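Local coordinates for protein alpha-L-rhamnosidase (Streptomyces avermitilis, PDB 3W5M) that hydrolyses terminal non-reducing alpha-L-rhamnose residues from alpha-L-rhamnosides, including citrus flavonoids and gum arabic, as a member of glycosyl hydrolase family 78, at residues S968-Q973 with V979-V984; T1008-E1013 with V1018-S1023. All coordinates share one frame; numbering follows the deposited sequence.

Contact 1 of 2, residues S968-Q973 with V979-V984; sequences STRWQQ and VLTCSV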
ATOM      1  N   SER A 968      -5.997  24.968 -14.987  1.00 26.31           N
ATOM      2  CA  SER A 968      -4.595  25.365 -15.154  1.00 27.69           C
ATOM      3  C   SER A 968      -4.317  26.793 -14.721  1.00 29.49           C
ATOM      4  O   SER A 968      -5.196  27.654 -14.798  1.00 27.94           O
ATOM      5  CB  SER A 968      -4.153  25.178 -16.597  1.00 28.80           C
ATOM      6  OG  SER A 968      -4.413  23.838 -16.982  1.00 33.58           O
ATOM      7  N   THR A 969      -3.092  27.017 -14.243  1.00 29.58           N
ATOM      8  CA  THR A 969      -2.599  28.352 -13.897  1.00 31.42           C
ATOM      9  C   THR A 969      -1.170  28.527 -14.405  1.00 33.48           C
ATOM     10  O   THR A 969      -0.424  27.560 -14.540  1.00 32.39           O
ATOM     11  CB  THR A 969      -2.595  28.652 -12.380  1.00 32.02           C
ATOM     12  OG1 THR A 969      -1.756  27.707 -11.692  1.00 36.43           O
ATOM     13  CG2 THR A 969      -3.996  28.632 -11.793  1.00 32.52           C
ATOM     14  N   ARG A 970      -0.814  29.772 -14.724  1.00 31.80           N
ATOM     15  CA  ARG A 970       0.544  30.127 -15.079  1.00 31.40           C
ATOM     16  C   ARG A 970       0.704  31.596 -14.743  1.00 33.00           C
ATOM     17  O   ARG A 970      -0.021  32.434 -15.286  1.00 31.69           O
ATOM     18  CB  ARG A 970       0.802  29.909 -16.556  1.00 33.65           C
ATOM     19  CG  ARG A 970       2.236  30.236 -16.939  1.00 41.77           C
ATOM     20  CD  ARG A 970       2.559  29.723 -18.325  1.00 48.43           C
ATOM     21  NE  ARG A 970       3.642  30.487 -18.936  1.00 56.34           N
ATOM     22  CZ  ARG A 970       3.822  30.621 -20.250  1.00 60.27           C
ATOM     23  NH1 ARG A 970       2.988  30.045 -21.114  1.00 61.67           N
ATOM     24  NH2 ARG A 970       4.836  31.344 -20.707  1.00 61.11           N
ATOM     25  N   TRP A 971       1.625  31.902 -13.843  1.00 32.06           N
ATOM     26  CA  TRP A 971       1.880  33.292 -13.486  1.00 32.43           C
ATOM     27  C   TRP A 971       3.367  33.615 -13.455  1.00 35.42           C
ATOM     28  O   TRP A 971       4.210  32.732 -13.242  1.00 31.97           O
ATOM     29  CB  TRP A 971       1.197  33.680 -12.171  1.00 30.39           C
ATOM     30  CG  TRP A 971       1.633  32.943 -10.936  1.00 32.64           C
ATOM     31  CD1 TRP A 971       1.027  31.847 -10.383  1.00 32.13           C
ATOM     32  CD2 TRP A 971       2.724  33.275 -10.069  1.00 32.29           C
ATOM     33  NE1 TRP A 971       1.685  31.465  -9.237  1.00 32.28           N
ATOM     34  CE2 TRP A 971       2.727  32.329  -9.017  1.00 33.03           C
ATOM     35  CE3 TRP A 971       3.708  34.281 -10.077  1.00 35.25           C
ATOM     36  CZ2 TRP A 971       3.683  32.347  -7.988  1.00 33.12           C
ATOM     37  CZ3 TRP A 971       4.658  34.299  -9.044  1.00 33.09           C
ATOM     38  CH2 TRP A 971       4.635  33.333  -8.024  1.00 33.76           C
ATOM     39  N   GLN A 972       3.672  34.897 -13.676  1.00 36.60           N
ATOM     40  CA  GLN A 972       5.049  35.380 -13.739  1.00 38.43           C
ATOM     41  C   GLN A 972       5.106  36.798 -13.193  1.00 38.77           C
ATOM     42  O   GLN A 972       4.274  37.635 -13.562  1.00 37.76           O
ATOM     43  CB  GLN A 972       5.534  35.360 -15.180  1.00 40.41           C
ATOM     44  CG  GLN A 972       6.981  35.780 -15.375  1.00 50.92           C
ATOM     45  CD  GLN A 972       7.468  35.517 -16.794  1.00 57.65           C
ATOM     46  OE1 GLN A 972       6.685  35.163 -17.682  1.00 63.25           O
ATOM     47  NE2 GLN A 972       8.764  35.690 -17.014  1.00 64.21           N
ATOM     48  N   GLN A 973       6.054  37.037 -12.288  1.00 40.52           N
ATOM     49  CA  GLN A 973       6.468  38.394 -11.889  1.00 45.18           C
ATOM     50  C   GLN A 973       7.732  38.787 -12.645  1.00 48.82           C
ATOM     51  O   GLN A 973       8.766  38.108 -12.525  1.00 46.30           O
ATOM     52  CB  GLN A 973       6.798  38.449 -10.414  1.00 47.13           C
ATOM     53  CG  GLN A 973       5.603  38.479  -9.499  1.00 49.24           C
ATOM     54  CD  GLN A 973       6.005  38.777  -8.074  1.00 50.90           C
ATOM     55  OE1 GLN A 973       6.988  38.234  -7.564  1.00 55.69           O
ATOM     56  NE2 GLN A 973       5.250  39.640  -7.419  1.00 51.31           N
ATOM     57  N   VAL A 979       1.726  38.876 -14.716  1.00 35.11           N
ATOM     58  CA  VAL A 979       0.763  38.303 -15.640  1.00 35.04           C
ATOM     59  C   VAL A 979       0.303  36.933 -15.102  1.00 37.30           C
ATOM     60  O   VAL A 979       1.129  36.102 -14.711  1.00 33.87           O
ATOM     61  CB  VAL A 979       1.320  38.242 -17.090  1.00 39.57           C
ATOM     62  CG1 VAL A 979       2.674  37.542 -17.150  1.00 42.02           C
ATOM     63  CG2 VAL A 979       0.335  37.598 -18.062  1.00 37.30           C
ATOM     64  N   LEU A 980      -1.011  36.730 -15.037  1.00 33.26           N
ATOM     65  CA  LEU A 980      -1.581  35.418 -14.730  1.00 34.07           C
ATOM     66  C   LEU A 980      -2.483  34.979 -15.876  1.00 35.02           C
ATOM     67  O   LEU A 980      -3.327  35.754 -16.342  1.00 35.02           O
ATOM     68  CB  LEU A 980      -2.366  35.457 -13.415  1.00 33.95           C
ATOM     69  CG  LEU A 980      -3.287  34.277 -13.034  1.00 35.47           C
ATOM     70  CD1 LEU A 980      -2.514  33.000 -12.735  1.00 34.92           C
ATOM     71  CD2 LEU A 980      -4.070  34.682 -11.808  1.00 35.32           C
ATOM     72  N   THR A 981      -2.291  33.752 -16.362  1.00 32.88           N
ATOM     73  CA  THR A 981      -3.272  33.155 -17.265  1.00 32.50           C
ATOM     74  C   THR A 981      -3.868  31.950 -16.532  1.00 33.51           C
ATOM     75  O   THR A 981      -3.242  31.381 -15.630  1.00 29.32           O
ATOM     76  CB  THR A 981      -2.669  32.698 -18.610  1.00 34.20           C
ATOM     77  OG1 THR A 981      -1.546  31.847 -18.366  1.00 35.66           O
ATOM     78  CG2 THR A 981      -2.219  33.892 -19.473  1.00 33.44           C
ATOM     79  N   CYS A 982      -5.085  31.576 -16.893  1.00 30.37           N
ATOM     80  CA  CYS A 982      -5.661  30.380 -16.318  1.00 32.33           C
ATOM     81  C   CYS A 982      -6.674  29.789 -17.255  1.00 33.17           C
ATOM     82  O   CYS A 982      -7.140  30.448 -18.193  1.00 33.00           O
ATOM     83  CB  CYS A 982      -6.240  30.654 -14.916  1.00 32.59           C
ATOM     84  SG  CYS A 982      -7.536  31.909 -14.835  1.00 40.03           S
ATOM     85  N   SER A 983      -6.971  28.517 -17.028  1.00 32.19           N
ATOM     86  CA  SER A 983      -7.953  27.789 -17.811  1.00 30.74           C
ATOM     87  C   SER A 983      -8.904  27.166 -16.796  1.00 28.53           C
ATOM     88  O   SER A 983      -8.464  26.497 -15.860  1.00 28.02           O
ATOM     89  CB  SER A 983      -7.263  26.745 -18.702  1.00 30.57           C
ATOM     90  OG  SER A 983      -8.197  26.062 -19.524  1.00 31.74           O
ATOM     91  N   VAL A 984     -10.196  27.451 -16.961  1.00 26.36           N
ATOM     92  CA  VAL A 984     -11.263  27.052 -16.041  1.00 25.62           C
ATOM     93  C   VAL A 984     -12.286  26.282 -16.876  1.00 25.26           C
ATOM     94  O   VAL A 984     -12.728  26.770 -17.920  1.00 25.30           O
ATOM     95  CB  VAL A 984     -11.933  28.291 -15.387  1.00 26.31           C
ATOM     96  CG1 VAL A 984     -13.121  27.898 -14.524  1.00 25.42           C
ATOM     97  CG2 VAL A 984     -10.924  29.056 -14.544  1.00 27.59           C
TER

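Contact 2 of 2, residues T1008-E1013 with V1018-S1023; sequences TFVRAE and VFEVGS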
ATOM      1  N   THR A1008     -15.471  39.887 -14.032  1.00 36.31           N
ATOM      2  CA  THR A1008     -15.953  41.128 -13.414  1.00 39.84           C
ATOM      3  C   THR A1008     -15.187  41.455 -12.139  1.00 42.02           C
ATOM      4  O   THR A1008     -15.125  40.636 -11.223  1.00 43.66           O
ATOM      5  CB  THR A1008     -17.425  40.989 -12.972  1.00 41.04           C
ATOM      6  OG1 THR A1008     -18.185  40.359 -14.007  1.00 41.76           O
ATOM      7  CG2 THR A1008     -18.035  42.353 -12.641  1.00 40.20           C
ATOM      8  N   PHE A1009     -14.622  42.656 -12.076  1.00 44.46           N
ATOM      9  CA  PHE A1009     -14.084  43.162 -10.829  1.00 47.21           C
ATOM     10  C   PHE A1009     -15.233  43.182  -9.832  1.00 49.05           C
ATOM     11  O   PHE A1009     -16.292  43.709 -10.143  1.00 53.62           O
ATOM     12  CB  PHE A1009     -13.523  44.574 -11.038  1.00 50.24           C
ATOM     13  CG  PHE A1009     -12.918  45.188  -9.798  1.00 53.36           C
ATOM     14  CD1 PHE A1009     -13.719  45.844  -8.854  1.00 57.13           C
ATOM     15  CD2 PHE A1009     -11.544  45.128  -9.574  1.00 56.11           C
ATOM     16  CE1 PHE A1009     -13.161  46.418  -7.711  1.00 57.24           C
ATOM     17  CE2 PHE A1009     -10.982  45.698  -8.436  1.00 55.80           C
ATOM     18  CZ  PHE A1009     -11.788  46.345  -7.506  1.00 57.69           C
ATOM     19  N   VAL A1010     -15.044  42.586  -8.657  1.00 49.29           N
ATOM     20  CA  VAL A1010     -16.023  42.725  -7.571  1.00 48.76           C
ATOM     21  C   VAL A1010     -15.510  43.558  -6.382  1.00 50.26           C
ATOM     22  O   VAL A1010     -16.275  44.319  -5.786  1.00 51.74           O
ATOM     23  CB  VAL A1010     -16.641  41.376  -7.101  1.00 47.73           C
ATOM     24  CG1 VAL A1010     -17.324  40.661  -8.259  1.00 50.24           C
ATOM     25  CG2 VAL A1010     -15.613  40.478  -6.432  1.00 50.25           C
ATOM     26  N   ARG A1011     -14.229  43.423  -6.036  1.00 50.34           N
ATOM     27  CA  ARG A1011     -13.687  44.135  -4.867  1.00 52.04           C
ATOM     28  C   ARG A1011     -12.163  44.145  -4.767  1.00 55.46           C
ATOM     29  O   ARG A1011     -11.473  43.335  -5.407  1.00 56.38           O
ATOM     30  CB  ARG A1011     -14.295  43.596  -3.554  1.00 49.85           C
ATOM     31  CG  ARG A1011     -13.841  42.203  -3.161  1.00 50.66           C
ATOM     32  CD  ARG A1011     -14.726  41.599  -2.092  1.00 53.09           C
ATOM     33  NE  ARG A1011     -14.209  40.306  -1.644  1.00 57.34           N
ATOM     34  CZ  ARG A1011     -14.549  39.129  -2.172  1.00 57.42           C
ATOM     35  NH1 ARG A1011     -15.418  39.062  -3.173  1.00 59.99           N
ATOM     36  NH2 ARG A1011     -14.017  38.011  -1.699  1.00 57.63           N
ATOM     37  N   ALA A1012     -11.657  45.086  -3.967  1.00 56.84           N
ATOM     38  CA  ALA A1012     -10.279  45.059  -3.489  1.00 57.18           C
ATOM     39  C   ALA A1012     -10.245  44.456  -2.079  1.00 58.12           C
ATOM     40  O   ALA A1012     -11.096  44.756  -1.235  1.00 57.33           O
ATOM     41  CB  ALA A1012      -9.672  46.453  -3.505  1.00 57.52           C
ATOM     42  N   GLU A1013      -9.280  43.569  -1.856  1.00 58.54           N
ATOM     43  CA  GLU A1013      -9.042  42.961  -0.550  1.00 59.53           C
ATOM     44  C   GLU A1013      -7.577  42.510  -0.477  1.00 60.72           C
ATOM     45  O   GLU A1013      -6.992  42.109  -1.502  1.00 56.34           O
ATOM     46  CB  GLU A1013     -10.005  41.785  -0.297  1.00 58.36           C
ATOM     47  CG  GLU A1013     -10.160  41.411   1.172  1.00 58.33           C
ATOM     48  CD  GLU A1013     -11.077  40.218   1.419  1.00 61.83           C
ATOM     49  OE1 GLU A1013     -12.002  39.962   0.612  1.00 61.74           O
ATOM     50  OE2 GLU A1013     -10.875  39.533   2.448  1.00 65.04           O
ATOM     51  N   VAL A1018     -10.120  41.359  -6.786  1.00 41.04           N
ATOM     52  CA  VAL A1018     -10.828  40.088  -6.769  1.00 39.69           C
ATOM     53  C   VAL A1018     -11.789  40.075  -7.944  1.00 42.41           C
ATOM     54  O   VAL A1018     -12.641  40.963  -8.066  1.00 42.14           O
ATOM     55  CB  VAL A1018     -11.650  39.921  -5.471  1.00 37.49           C
ATOM     56  CG1 VAL A1018     -12.382  38.583  -5.453  1.00 36.77           C
ATOM     57  CG2 VAL A1018     -10.766  40.093  -4.242  1.00 40.41           C
ATOM     58  N   PHE A1019     -11.663  39.064  -8.801  1.00 40.11           N
ATOM     59  CA  PHE A1019     -12.526  38.923  -9.961  1.00 38.71           C
ATOM     60  C   PHE A1019     -13.418  37.693  -9.833  1.00 39.47           C
ATOM     61  O   PHE A1019     -13.049  36.706  -9.179  1.00 37.18           O
ATOM     62  CB  PHE A1019     -11.684  38.824 -11.228  1.00 40.90           C
ATOM     63  CG  PHE A1019     -10.892  40.056 -11.526  1.00 43.84           C
ATOM     64  CD1 PHE A1019     -11.482  41.139 -12.169  1.00 44.63           C
ATOM     65  CD2 PHE A1019      -9.550  40.142 -11.169  1.00 47.06           C
ATOM     66  CE1 PHE A1019     -10.751  42.285 -12.449  1.00 45.58           C
ATOM     67  CE2 PHE A1019      -8.807  41.287 -11.454  1.00 48.44           C
ATOM     68  CZ  PHE A1019      -9.407  42.360 -12.098  1.00 47.31           C
ATOM     69  N   GLU A1020     -14.605  37.756 -10.431  1.00 36.51           N
ATOM     70  CA  GLU A1020     -15.434  36.562 -10.597  1.00 38.64           C
ATOM     71  C   GLU A1020     -15.472  36.291 -12.067  1.00 34.81           C
ATOM     72  O   GLU A1020     -15.692  37.204 -12.847  1.00 34.97           O
ATOM     73  CB  GLU A1020     -16.848  36.789 -10.073  1.00 43.55           C
ATOM     74  CG  GLU A1020     -16.872  37.027  -8.574  1.00 51.62           C
ATOM     75  CD  GLU A1020     -18.264  36.963  -7.971  1.00 56.74           C
ATOM     76  OE1 GLU A1020     -19.216  37.488  -8.599  1.00 57.38           O
ATOM     77  OE2 GLU A1020     -18.392  36.391  -6.861  1.00 57.90           O
ATOM     78  N   VAL A1021     -15.241  35.048 -12.454  1.00 30.97           N
ATOM     79  CA  VAL A1021     -15.138  34.706 -13.865  1.00 32.02           C
ATOM     80  C   VAL A1021     -15.786  33.326 -14.113  1.00 28.63           C
ATOM     81  O   VAL A1021     -15.823  32.483 -13.223  1.00 27.51           O
ATOM     82  CB  VAL A1021     -13.658  34.814 -14.334  1.00 33.58           C
ATOM     83  CG1 VAL A1021     -12.820  33.646 -13.855  1.00 33.08           C
ATOM     84  CG2 VAL A1021     -13.538  34.979 -15.851  1.00 33.33           C
ATOM     85  N   GLY A1022     -16.329  33.124 -15.307  1.00 28.75           N
ATOM     86  CA  GLY A1022     -16.888  31.827 -15.674  1.00 28.05           C
ATOM     87  C   GLY A1022     -15.789  30.975 -16.263  1.00 27.24           C
ATOM     88  O   GLY A1022     -14.604  31.251 -16.051  1.00 26.92           O
ATOM     89  N   SER A1023     -16.177  29.958 -17.028  1.00 25.98           N
ATOM     90  CA  SER A1023     -15.209  29.056 -17.628  1.00 26.17           C
ATOM     91  C   SER A1023     -14.409  29.737 -18.738  1.00 27.13           C
ATOM     92  O   SER A1023     -14.792  30.814 -19.211  1.00 26.86           O
ATOM     93  CB  SER A1023     -15.931  27.820 -18.175  1.00 25.64           C
ATOM     94  OG  SER A1023     -16.582  28.105 -19.405  1.00 27.27           O
TER
HETATM   95  O   HOH W   1     -18.217  37.768 -14.342  1.00 46.94           O

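Contact 1 of 2, residues S968-Q973 with V979-V984
Leu-980 CD1 comes obliquely to the indole of Trp-971 and, of that side chain, lies nearest CB, at 3.8 Å. CG of Trp-971 sits between its backbone N and carbonyl carbon (chi1 62°), which stands the ring up from the strand and carries its far end away from 979-984. Outside the pair, Pro-947, Pro-949 and Val-953 touch its side chain, and its NE1 gives a hydrogen bond to the backbone O of Ile-930. Leu-980, with CG anti to its N, reaches back over the partner strand, CD1 coming within 3.6 Å of Arg-970 O. Thr-969 and Cys-982 continue this buried face; there the OG1 of Thr-969 is bonded to Ala-931 O.

The two strands run antiparallel at 176°, and the hydrogen-bonded pairs Ser-968 with Ser-983, Arg-970 with Thr-981 and Gln-972 with Val-979 each close a two-bond ring. The straightest link is Thr-981 N to Arg-970 O, 2.8 Å long with an N-H...O angle of 168°. Arg-970 O has a second, weak donor in Thr-981 OG1, at 3.5 Å. Between the rings, CA-H groups meet carbonyl oxygens, as where Trp-971 CA lies 3.2 Å from Val-979 O. On the more open face, CB of Ser-968 lies beside CB of Ser-983, while the extended Arg-970 chain leads away from the partner strand.

Six main-chain bonds thus tie the hairpin of 965-974 and 977-984 together within the C-terminal beta domain. Its two faces differ in chemistry: the one carrying Trp-971 and Leu-980 is buried and largely apolar, whereas the one carrying Ser-968, Arg-970 and Thr-981 is mostly polar, with Val-979 as its apolar member. The sheet therefore turns its apolar side to the interior and its polar side toward solvent.

Contact 2 of 2, residues T1008-E1013 with V1018-S1023
Arg-1011 lies across Val-1018 and can be followed outward from the backbone. Its CG takes the position between backbone N and carbonyl carbon (chi1 71°), which turns the chain over the valine: CG is 3.9 Å from Val-1018 CB. From there the chain runs extended to NE, which points at Glu-1013 OE1, 3.2 Å away, in a nearly straight salt bridge lying in the guanidinium plane. At the tip, Val-1018 CG1 sits over one guanidinium face, toward its rim, 3.8 Å from NH1; NH2 has a long, weak ion pair with Glu-991. An alanine in place of Arg-1011 would probably take away part of the cover over Val-1018 CG1 and leave Glu-1013 without its salt-bridge partner in the strand.

Two residues, Val-1010 and Arg-1011, stand opposite the single Val-1018, the classic beta bulge. Val-1018 O accepts from Val-1010 N at 3.0 Å, while Val-1018 N gives its hydrogen to Arg-1011 O at 2.8 Å. The bulge also sets Val-1010 against both Val-1018 and the CG of Glu-1020. Before it, the pairing is regular: Thr-1008 and Glu-1020 exchange two backbone bonds, and a water joins Thr-1008 OG1 to Glu-1020 O. On the other face, Phe-1009 turns its edge toward the face of Phe-1019 in an offset edge-to-face pair, planes at 82° and centroids 6.0 Å apart. The closest side-chain atoms of the two are Phe-1009 CB and Phe-1019 CE1, 3.9 Å apart.

The hairpin lies at one edge of its sheet, with 1008-1013 as the edge strand within this chain; 1016-1021 lies between it and 989-995, joined to the latter by backbone hydrogen bonds of Phe-1019 with Val-992 and Val-1021 with Ala-990. Val-1018 also packs on Trp-993, whereas the Phe-1019 ring turns inward to His-1004 and to Phe-1028 of strand 1024-1030 in the companion sheet.

Both contacts are antiparallel hairpins, but they belong to different sheets of the same C-terminal beta region. Contact 1 lies in the interior of its sheet, flanked by strands 955-962 and 1024-1030, whereas contact 2 includes an outermost strand. Strand 989-995 connects them: Leu-980 of contact 1 packs on Val-992 and Ile-994, and Phe-1019 of contact 2 also touches Ile-994. Direct touching is slight, with Val-984 O 3.4 Å from Ser-1023 CB. Both are partly buried, contact 1 with four buried residues of ten touching, contact 2 with two of eight. Contact 1 keeps an even register; contact 2 is bulged and adds a salt bridge within its edge strand, a bridging water and an aromatic pair.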